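PDB 4YAR: 2-hydroxyethylphosphonate dioxygenase from Streptomyces viridochromogenes, which catalyses the iron(II)-dependent oxidative cleavage of 2-hydroxyethylphosphonate to hydroxymethylphosphonate and formate, a step in the biosynthesis of the antibiotic phosphinothricin tripeptide. Local coordinates for residues A[157-161]-A[171-175]; A[165-169]-A[310-314]. The protein carries 1 engineered substitution. All coordinates share one frame. Residue numbers count along the deposited sequence, not the author numbering.

Interaction 1. Residues A[157-161]-A[171-175]; sequences RVLHA and GDSYV. With CD (cadmium ion), chain H.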
# COMPACT_ATOMS: atom_id res chain seq x y z
N ARG A 157 -9.26 -20.18 -13.38
CA ARG A 157 -8.36 -19.91 -14.50
C ARG A 157 -6.96 -20.34 -14.10
O ARG A 157 -6.60 -20.26 -12.87
CB ARG A 157 -8.31 -18.43 -14.84
CG ARG A 157 -7.62 -18.17 -16.18
CD ARG A 157 -7.31 -16.74 -16.49
NE ARG A 157 -8.53 -15.95 -16.62
CZ ARG A 157 -8.62 -14.81 -17.32
NH1 ARG A 157 -7.57 -14.32 -17.99
NH2 ARG A 157 -9.79 -14.17 -17.34
N VAL A 158 -6.21 -20.84 -15.08
CA VAL A 158 -4.83 -21.28 -14.84
C VAL A 158 -3.85 -20.07 -14.79
O VAL A 158 -3.68 -19.29 -15.78
CB VAL A 158 -4.37 -22.31 -15.86
CG1 VAL A 158 -2.88 -22.64 -15.73
CG2 VAL A 158 -5.17 -23.58 -15.75
N LEU A 159 -3.14 -19.96 -13.68
CA LEU A 159 -1.99 -19.10 -13.60
C LEU A 159 -0.76 -19.90 -13.98
O LEU A 159 -0.28 -20.73 -13.20
CB LEU A 159 -1.81 -18.63 -12.16
CG LEU A 159 -2.43 -17.40 -11.62
CD1 LEU A 159 -3.65 -17.85 -10.80
CD2 LEU A 159 -1.38 -16.77 -10.73
N HIS A 160 -0.26 -19.64 -15.16
CA HIS A 160 0.81 -20.41 -15.75
C HIS A 160 2.13 -20.03 -15.08
O HIS A 160 2.32 -18.91 -14.62
CB HIS A 160 0.89 -20.14 -17.25
CG HIS A 160 -0.16 -20.84 -18.05
ND1 HIS A 160 -0.01 -22.13 -18.53
CD2 HIS A 160 -1.45 -20.50 -18.30
CE1 HIS A 160 -1.14 -22.51 -19.12
NE2 HIS A 160 -2.03 -21.54 -18.98
N ALA A 161 3.02 -20.99 -15.06
CA ALA A 161 4.40 -20.78 -14.78
C ALA A 161 5.13 -20.73 -16.09
O ALA A 161 4.75 -21.39 -17.01
CB ALA A 161 4.96 -21.92 -13.96
N GLY A 171 6.29 -16.31 -14.10
CA GLY A 171 4.91 -16.76 -14.34
C GLY A 171 3.90 -15.63 -14.50
O GLY A 171 4.24 -14.49 -14.45
N ASP A 172 2.67 -16.03 -14.71
CA ASP A 172 1.56 -15.10 -14.79
C ASP A 172 1.39 -14.38 -13.45
O ASP A 172 1.73 -14.94 -12.35
CB ASP A 172 0.25 -15.87 -15.10
CG ASP A 172 0.12 -16.44 -16.53
OD1 ASP A 172 0.88 -16.14 -17.47
OD2 ASP A 172 -0.78 -17.31 -16.72
N SER A 173 0.78 -13.20 -13.50
CA SER A 173 0.42 -12.47 -12.30
C SER A 173 -0.92 -11.83 -12.46
O SER A 173 -1.36 -11.61 -13.57
CB SER A 173 1.49 -11.40 -11.94
OG SER A 173 1.69 -10.52 -13.03
N TYR A 174 -1.56 -11.54 -11.35
CA TYR A 174 -2.78 -10.77 -11.37
C TYR A 174 -3.01 -10.04 -10.04
O TYR A 174 -2.44 -10.39 -8.97
CB TYR A 174 -3.99 -11.66 -11.69
CG TYR A 174 -4.48 -12.50 -10.52
CD1 TYR A 174 -3.75 -13.57 -10.00
CD2 TYR A 174 -5.73 -12.21 -9.94
CE1 TYR A 174 -4.22 -14.30 -8.93
CE2 TYR A 174 -6.21 -12.95 -8.89
CZ TYR A 174 -5.48 -14.00 -8.39
OH TYR A 174 -6.00 -14.67 -7.29
N VAL A 175 -3.96 -9.11 -10.08
CA VAL A 175 -4.37 -8.38 -8.91
C VAL A 175 -5.71 -8.90 -8.49
O VAL A 175 -6.68 -8.86 -9.26
CB VAL A 175 -4.51 -6.91 -9.13
CG1 VAL A 175 -5.03 -6.29 -7.82
CG2 VAL A 175 -3.17 -6.34 -9.51
CD CD H . 1.83 -23.61 -18.55
O HOH W 1 3.15 -21.54 -19.41
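Arg157, on strand 156-159, stays clear of residues 171-175 and makes a cation-pi contact with Trp304. The contact begins at Val158, whose O lies 3.6 Å from Asp172 OD2. At Leu159 the side chains meet: CD2 comes within 4.0 Å of Tyr174 CD1, an apolar contact deepened by Trp304, which meets both side chains. Tyr174 OH is hydrogen-bonded to Trp147 NE1 and to Tyr184 OH, and the Tyr174 side chain lies about 4 Å from that of the engineered His176, at a position that contacts substrate in this protein. Next comes His160, where the polar work is done. His160 N donates to Asp172 OD2 (2.9 Å, 163° at the hydrogen), and His160 O accepts from Asp172 N at 2.9 Å, so Asp172 grips one peptide unit with its carboxylate and another with its backbone. OD1 of the same carboxylate accepts from Ile307 N. These bonds join the chain just beyond strand 156-159, in a three-stranded antiparallel sheet, to the chain just ahead of strand 173-176, at the edge of a six-stranded one, within the double-stranded beta-helix (cupin) architecture of this iron enzyme. His160 ND1 binds a cadmium ion at 2.4 Å, with Asp142 and His163 as further protein ligands. At Ala161 the backbone forms a single beta bridge with Gly171, CA to CA 4.1 Å. A CB on Gly171 in ideal position would sit 2.9 Å from His160 O, a clash. Ala161 O accepts a 2.9 Å hydrogen bond from a water that also coordinates the cadmium, at 2.6 Å.

Interaction 2. Residues A[165-169]-A[310-314]; sequences GDRWI and SRRSR
Arg311 NE forms a salt bridge with Asp166 OD2 at 3.5 Å, a weak hydrogen bond, while Arg311 NH2 reaches Gly165 O, also weakly, at 3.5 Å; both oxygens lie near the guanidinium plane. Arg311 extends for this (chi1 m, chi2 and chi3 t). Asp166 has a left-handed backbone (phi/psi 68/46) and opens a type I beta turn to Ile169, closed by Ile169 N to Asp166 O at 3.1 Å. The turn belongs to the loop between strands 156-159 and 173-176 and packs on helix 307-312, with Ile169 CA and Ser310 CA the closest CA pair, 7.1 Å apart. Within 310-314, Ser313 OG donates to Ser310 O (2.6 Å) and Arg314 NE to Arg311 O (3.1 Å). Ile169 (chi1 m, chi2 t) points at the helix: CG2 is 3.7 Å from Ser310 CB and CD1 3.7 Å from Arg311 CA. Trp168, chi1 p, brings its ring edge to Arg314, CZ2 to CD 3.5 Å, and packs on strands 320-324 and 335-343.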
# COMPACT_ATOMS: atom_id res chain seq x y z
N GLY A 165 12.67 -20.23 -21.65
CA GLY A 165 13.74 -19.44 -21.14
C GLY A 165 13.17 -18.12 -20.56
O GLY A 165 11.91 -17.77 -20.60
N ASP A 166 14.07 -17.32 -20.05
CA ASP A 166 13.69 -16.03 -19.50
C ASP A 166 12.89 -16.29 -18.26
O ASP A 166 11.86 -15.64 -18.09
CB ASP A 166 12.79 -15.23 -20.45
CG ASP A 166 13.43 -14.87 -21.75
OD1 ASP A 166 14.68 -14.70 -21.78
OD2 ASP A 166 12.65 -14.71 -22.74
N ARG A 167 13.37 -17.21 -17.41
CA ARG A 167 12.70 -17.61 -16.23
C ARG A 167 12.79 -16.55 -15.13
O ARG A 167 12.17 -16.70 -14.09
CB ARG A 167 13.29 -18.91 -15.71
CG ARG A 167 13.21 -20.05 -16.72
CD ARG A 167 11.88 -20.79 -16.72
NE ARG A 167 11.86 -21.87 -15.73
CZ ARG A 167 11.63 -23.17 -15.94
NH1 ARG A 167 11.39 -23.69 -17.13
NH2 ARG A 167 11.62 -23.97 -14.90
N TRP A 168 13.58 -15.50 -15.35
CA TRP A 168 13.49 -14.34 -14.48
C TRP A 168 12.05 -13.76 -14.46
O TRP A 168 11.63 -13.09 -13.50
CB TRP A 168 14.55 -13.34 -14.84
CG TRP A 168 14.43 -12.65 -16.12
CD1 TRP A 168 14.81 -13.12 -17.32
CD2 TRP A 168 13.95 -11.30 -16.34
NE1 TRP A 168 14.57 -12.16 -18.32
CE2 TRP A 168 14.06 -11.03 -17.72
CE3 TRP A 168 13.45 -10.31 -15.50
CZ2 TRP A 168 13.65 -9.84 -18.28
CZ3 TRP A 168 13.11 -9.08 -16.05
CH2 TRP A 168 13.21 -8.85 -17.43
N ILE A 169 11.31 -14.00 -15.53
CA ILE A 169 9.85 -13.78 -15.52
C ILE A 169 9.27 -15.09 -15.15
O ILE A 169 9.32 -16.08 -15.94
CB ILE A 169 9.33 -13.27 -16.89
CG1 ILE A 169 10.03 -11.96 -17.29
CG2 ILE A 169 7.79 -13.28 -16.91
CD1 ILE A 169 9.88 -11.47 -18.73
N SER A 310 4.42 -9.91 -19.77
CA SER A 310 5.57 -9.42 -19.08
C SER A 310 6.83 -9.38 -20.01
O SER A 310 7.62 -8.45 -19.98
CB SER A 310 5.87 -10.24 -17.80
OG SER A 310 4.80 -10.11 -16.94
N ARG A 311 6.97 -10.40 -20.85
CA ARG A 311 8.05 -10.42 -21.82
C ARG A 311 8.00 -9.22 -22.75
O ARG A 311 9.04 -8.59 -23.03
CB ARG A 311 7.99 -11.71 -22.68
CG ARG A 311 8.60 -12.93 -22.03
CD ARG A 311 8.92 -13.94 -23.15
NE ARG A 311 9.23 -15.24 -22.60
CZ ARG A 311 8.37 -16.27 -22.55
NH1 ARG A 311 7.12 -16.17 -23.01
NH2 ARG A 311 8.78 -17.40 -22.05
N ARG A 312 6.80 -8.88 -23.22
CA ARG A 312 6.64 -7.76 -24.18
C ARG A 312 6.97 -6.45 -23.50
O ARG A 312 7.40 -5.53 -24.14
CB ARG A 312 5.23 -7.63 -24.67
CG ARG A 312 4.87 -8.58 -25.78
CD ARG A 312 3.47 -8.27 -26.23
NE ARG A 312 2.88 -9.53 -26.61
CZ ARG A 312 1.98 -10.24 -25.93
NH1 ARG A 312 1.45 -9.80 -24.78
NH2 ARG A 312 1.58 -11.40 -26.44
N SER A 313 6.77 -6.41 -22.17
CA SER A 313 7.06 -5.21 -21.38
C SER A 313 8.55 -4.99 -21.14
O SER A 313 8.96 -3.97 -20.60
CB SER A 313 6.29 -5.27 -20.09
OG SER A 313 6.98 -6.04 -19.15
N ARG A 314 9.41 -5.92 -21.50
CA ARG A 314 10.78 -5.80 -21.07
C ARG A 314 11.44 -4.50 -21.44
O ARG A 314 11.23 -4.01 -22.53
CB ARG A 314 11.65 -6.91 -21.65
CG ARG A 314 11.68 -8.15 -20.79
CD ARG A 314 12.57 -9.16 -21.53
NE ARG A 314 11.82 -9.81 -22.60
CZ ARG A 314 12.38 -10.50 -23.60
NH1 ARG A 314 13.70 -10.59 -23.70
NH2 ARG A 314 11.60 -11.09 -24.50

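How the interactions relate
The segments of the two interactions alternate along the chain, and their centres are 13 Å apart. Residues 165-169 belong to the excursion between 157-161 and 171-175: interaction 1 ties its two ends together and interaction 2 packs a turn within it against helix 307-312. The N-terminal end of that helix also meets interaction 1, since Asp172 OD1 accepts a hydrogen bond from Ile307 N. Interaction 1 lies nearer the catalytic centre, with the Tyr174 side chain about 5 Å from that of His182, an iron ligand, and about 8 Å from another bound cadmium ion. Interaction 2 is away from the active site; its Arg311 side chain comes to about 10 Å from the cadmium that His160 binds in interaction 1.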